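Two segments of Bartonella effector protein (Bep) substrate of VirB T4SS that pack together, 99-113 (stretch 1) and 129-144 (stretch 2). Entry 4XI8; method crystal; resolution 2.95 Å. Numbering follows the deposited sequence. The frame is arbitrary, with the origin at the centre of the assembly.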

ATOM      1  N   ASN A  99      28.870  -0.598 -26.625  1.00 56.23           N
ATOM      2  CA  ASN A  99      28.707  -2.027 -26.360  1.00 65.26           C
ATOM      3  C   ASN A  99      27.344  -2.350 -25.751  1.00 69.62           C
ATOM      4  O   ASN A  99      27.237  -3.180 -24.848  1.00 74.84           O
ATOM      5  CB  ASN A  99      29.825  -2.532 -25.442  1.00 72.16           C
ATOM      6  CG  ASN A  99      31.204  -2.112 -25.916  1.00 77.89           C
ATOM      7  OD1 ASN A  99      31.440  -1.947 -27.112  1.00 86.11           O
ATOM      8  ND2 ASN A  99      32.124  -1.933 -24.974  1.00 70.43           N
ATOM      9  N   ASN A 100      26.306  -1.687 -26.255  1.00 67.24           N
ATOM     10  CA  ASN A 100      24.955  -1.830 -25.719  1.00 71.16           C
ATOM     11  C   ASN A 100      24.355  -3.228 -25.891  1.00 71.05           C
ATOM     12  O   ASN A 100      23.591  -3.681 -25.038  1.00 65.01           O
ATOM     13  CB  ASN A 100      24.028  -0.789 -26.356  1.00 61.16           C
ATOM     14  CG  ASN A 100      23.952  -0.916 -27.866  1.00 59.51           C
ATOM     15  OD1 ASN A 100      23.432  -1.899 -28.398  1.00 68.27           O
ATOM     16  ND2 ASN A 100      24.470   0.085 -28.567  1.00 62.45           N
ATOM     17  N   LYS A 101      24.689  -3.886 -27.001  1.00 63.20           N
ATOM     18  CA  LYS A 101      24.224  -5.244 -27.300  1.00 61.92           C
ATOM     19  C   LYS A 101      22.700  -5.320 -27.434  1.00 64.30           C
ATOM     20  O   LYS A 101      22.109  -6.385 -27.256  1.00 56.36           O
ATOM     21  CB  LYS A 101      24.689  -6.226 -26.220  1.00 56.89           C
ATOM     22  CG  LYS A 101      26.193  -6.386 -26.093  1.00 57.28           C
ATOM     23  CD  LYS A 101      26.597  -7.845 -26.185  1.00 77.23           C
ATOM     24  CE  LYS A 101      28.094  -8.010 -26.009  1.00 97.95           C
ATOM     25  NZ  LYS A 101      28.529  -7.572 -24.660  1.00 94.77           N
ATOM     26  N   ILE A 102      22.070  -4.194 -27.754  1.00 63.82           N
ATOM     27  CA  ILE A 102      20.618  -4.136 -27.901  1.00 46.61           C
ATOM     28  C   ILE A 102      20.122  -4.860 -29.153  1.00 47.87           C
ATOM     29  O   ILE A 102      19.159  -5.624 -29.092  1.00 59.00           O
ATOM     30  CB  ILE A 102      20.119  -2.678 -27.934  1.00 45.71           C
ATOM     31  CG1 ILE A 102      20.513  -1.955 -26.643  1.00 82.62           C
ATOM     32  CG2 ILE A 102      18.614  -2.631 -28.123  1.00 45.42           C
ATOM     33  CD1 ILE A 102      20.072  -0.511 -26.594  1.00 43.50           C
ATOM     34  N   LYS A 103      20.786  -4.621 -30.280  1.00 59.93           N
ATOM     35  CA  LYS A 103      20.376  -5.196 -31.561  1.00 52.41           C
ATOM     36  C   LYS A 103      20.413  -6.722 -31.535  1.00 59.53           C
ATOM     37  O   LYS A 103      19.470  -7.381 -31.977  1.00 51.42           O
ATOM     38  CB  LYS A 103      21.265  -4.674 -32.692  1.00 54.05           C
ATOM     39  N   GLU A 104      21.501  -7.277 -31.016  1.00 63.80           N
ATOM     40  CA  GLU A 104      21.636  -8.723 -30.897  1.00 52.03           C
ATOM     41  C   GLU A 104      20.668  -9.279 -29.856  1.00 67.31           C
ATOM     42  O   GLU A 104      20.184 -10.404 -29.984  1.00 73.62           O
ATOM     43  CB  GLU A 104      23.073  -9.102 -30.533  1.00 52.50           C
ATOM     44  N   GLY A 105      20.387  -8.482 -28.831  1.00 61.94           N
ATOM     45  CA  GLY A 105      19.483  -8.894 -27.773  1.00 57.49           C
ATOM     46  C   GLY A 105      18.048  -9.020 -28.241  1.00 56.24           C
ATOM     47  O   GLY A 105      17.375 -10.008 -27.944  1.00 57.17           O
ATOM     48  N   LEU A 106      17.575  -8.017 -28.972  1.00 60.35           N
ATOM     49  CA  LEU A 106      16.211  -8.025 -29.487  1.00 57.88           C
ATOM     50  C   LEU A 106      16.033  -9.093 -30.560  1.00 75.56           C
ATOM     51  O   LEU A 106      14.965  -9.695 -30.679  1.00 80.01           O
ATOM     52  CB  LEU A 106      15.837  -6.650 -30.046  1.00 48.43           C
ATOM     53  CG  LEU A 106      15.719  -5.514 -29.029  1.00 50.22           C
ATOM     54  CD1 LEU A 106      15.329  -4.214 -29.718  1.00 47.80           C
ATOM     55  CD2 LEU A 106      14.717  -5.868 -27.940  1.00 46.10           C
ATOM     56  N   LYS A 107      17.085  -9.322 -31.339  1.00 78.17           N
ATOM     57  CA  LYS A 107      17.064 -10.344 -32.380  1.00 71.01           C
ATOM     58  C   LYS A 107      16.936 -11.740 -31.780  1.00 64.91           C
ATOM     59  O   LYS A 107      16.248 -12.601 -32.329  1.00 69.13           O
ATOM     60  CB  LYS A 107      18.323 -10.257 -33.243  1.00 76.32           C
ATOM     61  N   ARG A 108      17.604 -11.956 -30.650  1.00 58.78           N
ATOM     62  CA  ARG A 108      17.540 -13.236 -29.955  1.00 52.71           C
ATOM     63  C   ARG A 108      16.147 -13.486 -29.386  1.00 79.66           C
ATOM     64  O   ARG A 108      15.606 -14.583 -29.511  1.00 77.15           O
ATOM     65  CB  ARG A 108      18.583 -13.294 -28.837  1.00 52.20           C
ATOM     66  N   ILE A 109      15.574 -12.456 -28.768  1.00 67.85           N
ATOM     67  CA  ILE A 109      14.239 -12.546 -28.188  1.00 50.03           C
ATOM     68  C   ILE A 109      13.195 -12.870 -29.256  1.00 50.81           C
ATOM     69  O   ILE A 109      12.291 -13.674 -29.027  1.00 55.64           O
ATOM     70  CB  ILE A 109      13.855 -11.232 -27.472  1.00 53.73           C
ATOM     71  CG1 ILE A 109      14.733 -11.030 -26.236  1.00 55.75           C
ATOM     72  CG2 ILE A 109      12.389 -11.237 -27.073  1.00 48.02           C
ATOM     73  CD1 ILE A 109      14.704  -9.622 -25.689  1.00 57.19           C
ATOM     74  N   ASP A 110      13.339 -12.253 -30.424  1.00 51.37           N
ATOM     75  CA  ASP A 110      12.434 -12.506 -31.539  1.00 52.21           C
ATOM     76  C   ASP A 110      12.521 -13.959 -31.994  1.00 77.67           C
ATOM     77  O   ASP A 110      11.509 -14.580 -32.318  1.00 53.89           O
ATOM     78  CB  ASP A 110      12.740 -11.565 -32.705  1.00 52.66           C
ATOM     79  CG  ASP A 110      12.346 -10.133 -32.412  1.00 51.52           C
ATOM     80  OD1 ASP A 110      12.041  -9.831 -31.240  1.00 97.39           O
ATOM     81  OD2 ASP A 110      12.335  -9.311 -33.352  1.00 58.44           O
ATOM     82  N   GLN A 111      13.737 -14.495 -32.011  1.00 67.94           N
ATOM     83  CA  GLN A 111      13.961 -15.871 -32.435  1.00 55.36           C
ATOM     84  C   GLN A 111      13.396 -16.850 -31.411  1.00 66.48           C
ATOM     85  O   GLN A 111      12.871 -17.902 -31.772  1.00 82.18           O
ATOM     86  CB  GLN A 111      15.452 -16.134 -32.651  1.00 56.11           C
ATOM     87  N   ILE A 112      13.507 -16.498 -30.134  1.00 53.85           N
ATOM     88  CA  ILE A 112      12.979 -17.335 -29.062  1.00 53.46           C
ATOM     89  C   ILE A 112      11.454 -17.364 -29.100  1.00 64.04           C
ATOM     90  O   ILE A 112      10.837 -18.424 -28.981  1.00 59.05           O
ATOM     91  CB  ILE A 112      13.446 -16.843 -27.676  1.00 52.22           C
ATOM     92  CG1 ILE A 112      14.967 -16.957 -27.555  1.00 52.59           C
ATOM     93  CG2 ILE A 112      12.774 -17.638 -26.567  1.00 51.80           C
ATOM     94  CD1 ILE A 112      15.516 -16.451 -26.239  1.00 51.44           C
ATOM     95  N   LEU A 113      10.852 -16.193 -29.281  1.00 64.75           N
ATOM     96  CA  LEU A 113       9.400 -16.068 -29.310  1.00 52.11           C
ATOM     97  C   LEU A 113       8.787 -16.689 -30.564  1.00 53.33           C
ATOM     98  O   LEU A 113       7.595 -16.993 -30.592  1.00 56.81           O
ATOM     99  CB  LEU A 113       8.996 -14.596 -29.203  1.00 52.49           C
ATOM    100  CG  LEU A 113       9.145 -13.982 -27.808  1.00 49.68           C
ATOM    101  CD1 LEU A 113       8.958 -12.474 -27.850  1.00 60.34           C
ATOM    102  CD2 LEU A 113       8.160 -14.619 -26.841  1.00 49.24           C
ATOM    103  N   HIS A 129      10.093 -20.851 -16.914  1.00 72.16           N
ATOM    104  CA  HIS A 129      11.492 -20.899 -17.327  1.00 82.01           C
ATOM    105  C   HIS A 129      11.729 -20.143 -18.630  1.00 81.34           C
ATOM    106  O   HIS A 129      12.841 -19.688 -18.897  1.00 99.21           O
ATOM    107  CB  HIS A 129      11.962 -22.348 -17.477  1.00 95.36           C
ATOM    108  CG  HIS A 129      12.252 -23.027 -16.174  1.00107.93           C
ATOM    109  ND1 HIS A 129      11.262 -23.377 -15.280  1.00111.39           N
ATOM    110  CD2 HIS A 129      13.419 -23.419 -15.615  1.00116.87           C
ATOM    111  CE1 HIS A 129      11.808 -23.957 -14.227  1.00116.10           C
ATOM    112  NE2 HIS A 129      13.119 -23.996 -14.404  1.00122.25           N
ATOM    113  N   GLU A 130      10.680 -20.002 -19.432  1.00 54.94           N
ATOM    114  CA  GLU A 130      10.799 -19.323 -20.716  1.00 55.54           C
ATOM    115  C   GLU A 130      10.649 -17.815 -20.560  1.00 64.23           C
ATOM    116  O   GLU A 130      11.366 -17.044 -21.197  1.00 71.02           O
ATOM    117  CB  GLU A 130       9.759 -19.856 -21.703  1.00 56.54           C
ATOM    118  CG  GLU A 130      10.057 -21.248 -22.241  1.00 81.27           C
ATOM    119  CD  GLU A 130      11.261 -21.276 -23.165  1.00 94.21           C
ATOM    120  OE1 GLU A 130      11.666 -20.201 -23.657  1.00 87.99           O
ATOM    121  OE2 GLU A 130      11.803 -22.376 -23.404  1.00100.31           O
ATOM    122  N   VAL A 131       9.720 -17.396 -19.709  1.00 57.10           N
ATOM    123  CA  VAL A 131       9.484 -15.977 -19.486  1.00 49.20           C
ATOM    124  C   VAL A 131      10.630 -15.354 -18.694  1.00 57.50           C
ATOM    125  O   VAL A 131      11.074 -14.245 -18.995  1.00 62.63           O
ATOM    126  CB  VAL A 131       8.149 -15.744 -18.744  1.00 47.49           C
ATOM    127  CG1 VAL A 131       8.033 -14.303 -18.268  1.00 43.43           C
ATOM    128  CG2 VAL A 131       6.984 -16.103 -19.644  1.00 55.91           C
ATOM    129  N   SER A 132      11.118 -16.082 -17.694  1.00 47.65           N
ATOM    130  CA  SER A 132      12.195 -15.591 -16.840  1.00 43.99           C
ATOM    131  C   SER A 132      13.467 -15.292 -17.627  1.00 46.14           C
ATOM    132  O   SER A 132      14.130 -14.286 -17.388  1.00 57.54           O
ATOM    133  CB  SER A 132      12.502 -16.601 -15.732  1.00 46.44           C
ATOM    134  OG  SER A 132      11.329 -16.948 -15.018  1.00 68.98           O
ATOM    135  N   THR A 133      13.795 -16.162 -18.577  1.00 56.04           N
ATOM    136  CA  THR A 133      14.996 -15.994 -19.389  1.00 46.39           C
ATOM    137  C   THR A 133      14.917 -14.755 -20.273  1.00 54.43           C
ATOM    138  O   THR A 133      15.857 -13.961 -20.330  1.00 61.04           O
ATOM    139  CB  THR A 133      15.248 -17.230 -20.272  1.00 52.46           C
ATOM    140  OG1 THR A 133      15.419 -18.384 -19.441  1.00 58.47           O
ATOM    141  CG2 THR A 133      16.495 -17.034 -21.121  1.00 48.61           C
ATOM    142  N   VAL A 134      13.789 -14.591 -20.957  1.00 55.70           N
ATOM    143  CA  VAL A 134      13.593 -13.451 -21.844  1.00 57.30           C
ATOM    144  C   VAL A 134      13.509 -12.149 -21.050  1.00 51.02           C
ATOM    145  O   VAL A 134      14.005 -11.111 -21.491  1.00 52.78           O
ATOM    146  CB  VAL A 134      12.321 -13.621 -22.698  1.00 65.51           C
ATOM    147  CG1 VAL A 134      12.160 -12.457 -23.661  1.00 67.04           C
ATOM    148  CG2 VAL A 134      12.372 -14.936 -23.459  1.00 47.76           C
ATOM    149  N   PHE A 135      12.891 -12.211 -19.875  1.00 43.76           N
ATOM    150  CA  PHE A 135      12.754 -11.037 -19.020  1.00 42.45           C
ATOM    151  C   PHE A 135      14.123 -10.542 -18.556  1.00 46.80           C
ATOM    152  O   PHE A 135      14.398  -9.341 -18.573  1.00 41.42           O
ATOM    153  CB  PHE A 135      11.867 -11.349 -17.813  1.00 48.53           C
ATOM    154  CG  PHE A 135      11.531 -10.145 -16.980  1.00 52.02           C
ATOM    155  CD1 PHE A 135      10.529  -9.273 -17.375  1.00 53.87           C
ATOM    156  CD2 PHE A 135      12.210  -9.886 -15.802  1.00 47.40           C
ATOM    157  CE1 PHE A 135      10.214  -8.164 -16.614  1.00 47.21           C
ATOM    158  CE2 PHE A 135      11.899  -8.778 -15.036  1.00 42.49           C
ATOM    159  CZ  PHE A 135      10.900  -7.918 -15.442  1.00 51.32           C
ATOM    160  N   ILE A 136      14.978 -11.475 -18.149  1.00 46.07           N
ATOM    161  CA  ILE A 136      16.327 -11.142 -17.707  1.00 42.40           C
ATOM    162  C   ILE A 136      17.142 -10.569 -18.861  1.00 58.01           C
ATOM    163  O   ILE A 136      17.855  -9.577 -18.697  1.00 54.96           O
ATOM    164  CB  ILE A 136      17.050 -12.375 -17.127  1.00 43.03           C
ATOM    165  CG1 ILE A 136      16.364 -12.836 -15.840  1.00 58.32           C
ATOM    166  CG2 ILE A 136      18.509 -12.061 -16.845  1.00 47.99           C
ATOM    167  CD1 ILE A 136      16.893 -14.148 -15.305  1.00 49.96           C
ATOM    168  N   LEU A 137      17.026 -11.193 -20.029  1.00 48.54           N
ATOM    169  CA  LEU A 137      17.730 -10.726 -21.219  1.00 52.10           C
ATOM    170  C   LEU A 137      17.256  -9.334 -21.620  1.00 64.73           C
ATOM    171  O   LEU A 137      18.050  -8.497 -22.048  1.00 80.73           O
ATOM    172  CB  LEU A 137      17.535 -11.701 -22.381  1.00 59.41           C
ATOM    173  CG  LEU A 137      18.238 -11.318 -23.686  1.00 56.33           C
ATOM    174  CD1 LEU A 137      19.736 -11.166 -23.466  1.00 47.19           C
ATOM    175  CD2 LEU A 137      17.951 -12.341 -24.773  1.00 59.43           C
ATOM    176  N   LEU A 138      15.959  -9.092 -21.470  1.00 61.13           N
ATOM    177  CA  LEU A 138      15.376  -7.801 -21.815  1.00 56.78           C
ATOM    178  C   LEU A 138      15.732  -6.752 -20.760  1.00 57.48           C
ATOM    179  O   LEU A 138      15.544  -5.556 -20.970  1.00 65.48           O
ATOM    180  CB  LEU A 138      13.857  -7.926 -21.967  1.00 57.75           C
ATOM    181  CG  LEU A 138      13.107  -6.759 -22.611  1.00 63.16           C
ATOM    182  CD1 LEU A 138      13.692  -6.437 -23.976  1.00 43.26           C
ATOM    183  CD2 LEU A 138      11.625  -7.077 -22.724  1.00 62.59           C
ATOM    184  N   ASN A 139      16.244  -7.214 -19.623  1.00 56.59           N
ATOM    185  CA  ASN A 139      16.703  -6.318 -18.567  1.00 51.56           C
ATOM    186  C   ASN A 139      18.211  -6.095 -18.636  1.00 64.07           C
ATOM    187  O   ASN A 139      18.707  -5.035 -18.256  1.00 71.06           O
ATOM    188  CB  ASN A 139      16.316  -6.862 -17.193  1.00 47.77           C
ATOM    189  CG  ASN A 139      14.942  -6.405 -16.749  1.00 55.24           C
ATOM    190  OD1 ASN A 139      14.795  -5.340 -16.151  1.00 54.16           O
ATOM    191  ND2 ASN A 139      13.927  -7.209 -17.040  1.00 62.13           N
ATOM    192  N   LYS A 140      18.932  -7.105 -19.115  1.00 55.92           N
ATOM    193  CA  LYS A 140      20.377  -7.004 -19.282  1.00 46.72           C
ATOM    194  C   LYS A 140      20.709  -5.906 -20.283  1.00 52.34           C
ATOM    195  O   LYS A 140      21.605  -5.092 -20.062  1.00 60.75           O
ATOM    196  CB  LYS A 140      20.957  -8.343 -19.744  1.00 51.54           C
ATOM    197  CG  LYS A 140      22.469  -8.361 -19.885  1.00 64.33           C
ATOM    198  CD  LYS A 140      22.948  -9.700 -20.428  1.00 87.04           C
ATOM    199  CE  LYS A 140      24.365  -9.605 -20.975  1.00 98.36           C
ATOM    200  NZ  LYS A 140      24.430  -8.813 -22.235  1.00 95.22           N
ATOM    201  N   ILE A 141      19.967  -5.890 -21.384  1.00 55.57           N
ATOM    202  CA  ILE A 141      20.051  -4.807 -22.350  1.00 56.97           C
ATOM    203  C   ILE A 141      18.900  -3.842 -22.093  1.00 63.54           C
ATOM    204  O   ILE A 141      17.781  -4.269 -21.820  1.00 78.98           O
ATOM    205  CB  ILE A 141      20.004  -5.322 -23.807  1.00 47.46           C
ATOM    206  CG1 ILE A 141      18.723  -6.119 -24.065  1.00 41.59           C
ATOM    207  CG2 ILE A 141      21.222  -6.178 -24.106  1.00 55.18           C
ATOM    208  CD1 ILE A 141      18.326  -6.191 -25.522  1.00 41.23           C
ATOM    209  N   ARG A 142      19.174  -2.545 -22.136  1.00 50.17           N
ATOM    210  CA  ARG A 142      18.112  -1.564 -21.959  1.00 49.13           C
ATOM    211  C   ARG A 142      17.813  -0.916 -23.305  1.00 48.56           C
ATOM    212  O   ARG A 142      18.471   0.050 -23.693  1.00 65.58           O
ATOM    213  CB  ARG A 142      18.490  -0.510 -20.914  1.00 54.39           C
ATOM    214  CG  ARG A 142      18.244  -0.967 -19.481  1.00 61.45           C
ATOM    215  CD  ARG A 142      18.680   0.064 -18.446  1.00 71.02           C
ATOM    216  NE  ARG A 142      17.858   1.271 -18.483  1.00 77.50           N
ATOM    217  CZ  ARG A 142      18.210   2.413 -19.065  1.00 82.80           C
ATOM    218  NH1 ARG A 142      19.380   2.518 -19.676  1.00 89.88           N
ATOM    219  NH2 ARG A 142      17.386   3.452 -19.036  1.00 75.31           N
ATOM    220  N   PRO A 143      16.815  -1.457 -24.025  1.00 41.94           N
ATOM    221  CA  PRO A 143      16.473  -1.003 -25.377  1.00 48.56           C
ATOM    222  C   PRO A 143      16.093   0.471 -25.406  1.00 44.71           C
ATOM    223  O   PRO A 143      16.568   1.210 -26.269  1.00 52.12           O
ATOM    224  CB  PRO A 143      15.281  -1.890 -25.761  1.00 37.38           C
ATOM    225  CG  PRO A 143      14.727  -2.375 -24.466  1.00 43.32           C
ATOM    226  CD  PRO A 143      15.900  -2.506 -23.548  1.00 37.89           C
ATOM    227  N   PHE A 144      15.251   0.890 -24.470  1.00 37.86           N
ATOM    228  CA  PHE A 144      14.812   2.276 -24.412  1.00 59.74           C
ATOM    229  C   PHE A 144      15.584   3.036 -23.342  1.00 46.51           C
ATOM    230  O   PHE A 144      15.990   2.463 -22.330  1.00 44.32           O
ATOM    231  CB  PHE A 144      13.309   2.352 -24.138  1.00 36.86           C
ATOM    232  CG  PHE A 144      12.490   1.448 -25.010  1.00 38.89           C
ATOM    233  CD1 PHE A 144      12.214   1.793 -26.322  1.00 46.70           C
ATOM    234  CD2 PHE A 144      11.996   0.251 -24.518  1.00 50.44           C
ATOM    235  CE1 PHE A 144      11.460   0.961 -27.128  1.00 56.27           C
ATOM    236  CE2 PHE A 144      11.242  -0.586 -25.319  1.00 50.71           C
ATOM    237  CZ  PHE A 144      10.973  -0.229 -26.627  1.00 56.65           C
TER

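Two helices, 102-113 and 129-140, run nearly antiparallel, their N-to-C directions 164° apart and their axes 9.8 Å apart at closest approach. The contact, which includes the chain just outside both helices, is mostly aliphatic side chains packed on one another and on backbone, with no hydrogen bond crossing it among the modelled atoms. Three residues cover the most surface: I141, I109 and V134.

I141 is the first residue past its helix to leave helical phi/psi, and it packs against the start of the partner helix; I141 CA lies 5.6 Å from I102 CA. With chi1 at p and chi2 at t, its two branches reach neighbouring parts of the backbone, with K101 O near both. CG2 sits over the turn leading into the helix, 3.6 Å from N100 O and 3.3 Å from K101 O. CD1 reaches onto the first turn, 3.7 Å from I102 O and 3.7 Å from G105 CA. The lack of a side chain at G105 makes this possible: an ideal CB there would point toward the second stretch and fall 2.4 Å from I141 CD1, a clash. The turn beneath is held by its own bonds: K101, at the N-cap position, accepts from G105 N through its O (3.1 Å), and N100 OD1 accepts from I102 N (2.7 Å).

I102 points sideways from its CA, yet its end comes nearer and extends the contact beyond I141. Its CD1 lies 3.4 Å from R142 O and 3.8 Å from P143 CA, so the chain following the second helix is packed as well as the helix itself.

Two turns further along, I109 points toward the partner helix in an m, t rotamer and meets three residues. Its CG2 touches V134 CG1 at 3.6 Å, its CG1 lies 3.8 Å from L137 CD2, and its CD1 lies 3.8 Å from L138 CD1. These partners sit on successive turns or next to each other, so one branched side chain spans a full turn of the opposing helix. L106 adds to the same cluster, with its CD2 4.1 Å from L138 CD1.

V134, with chi1 at t, divides its methyls between two residues one turn apart: CG1 goes to I109, while CG2 lies 4.1 Å from I112 CG2. I112 CG2 also lies 4.0 Å from E130 OE1, where the apolar packing meets a carboxylate. The rule to read here is fit: branched side chains interlock along the helices, and a glycine leaves room for the end of I141 against the backbone.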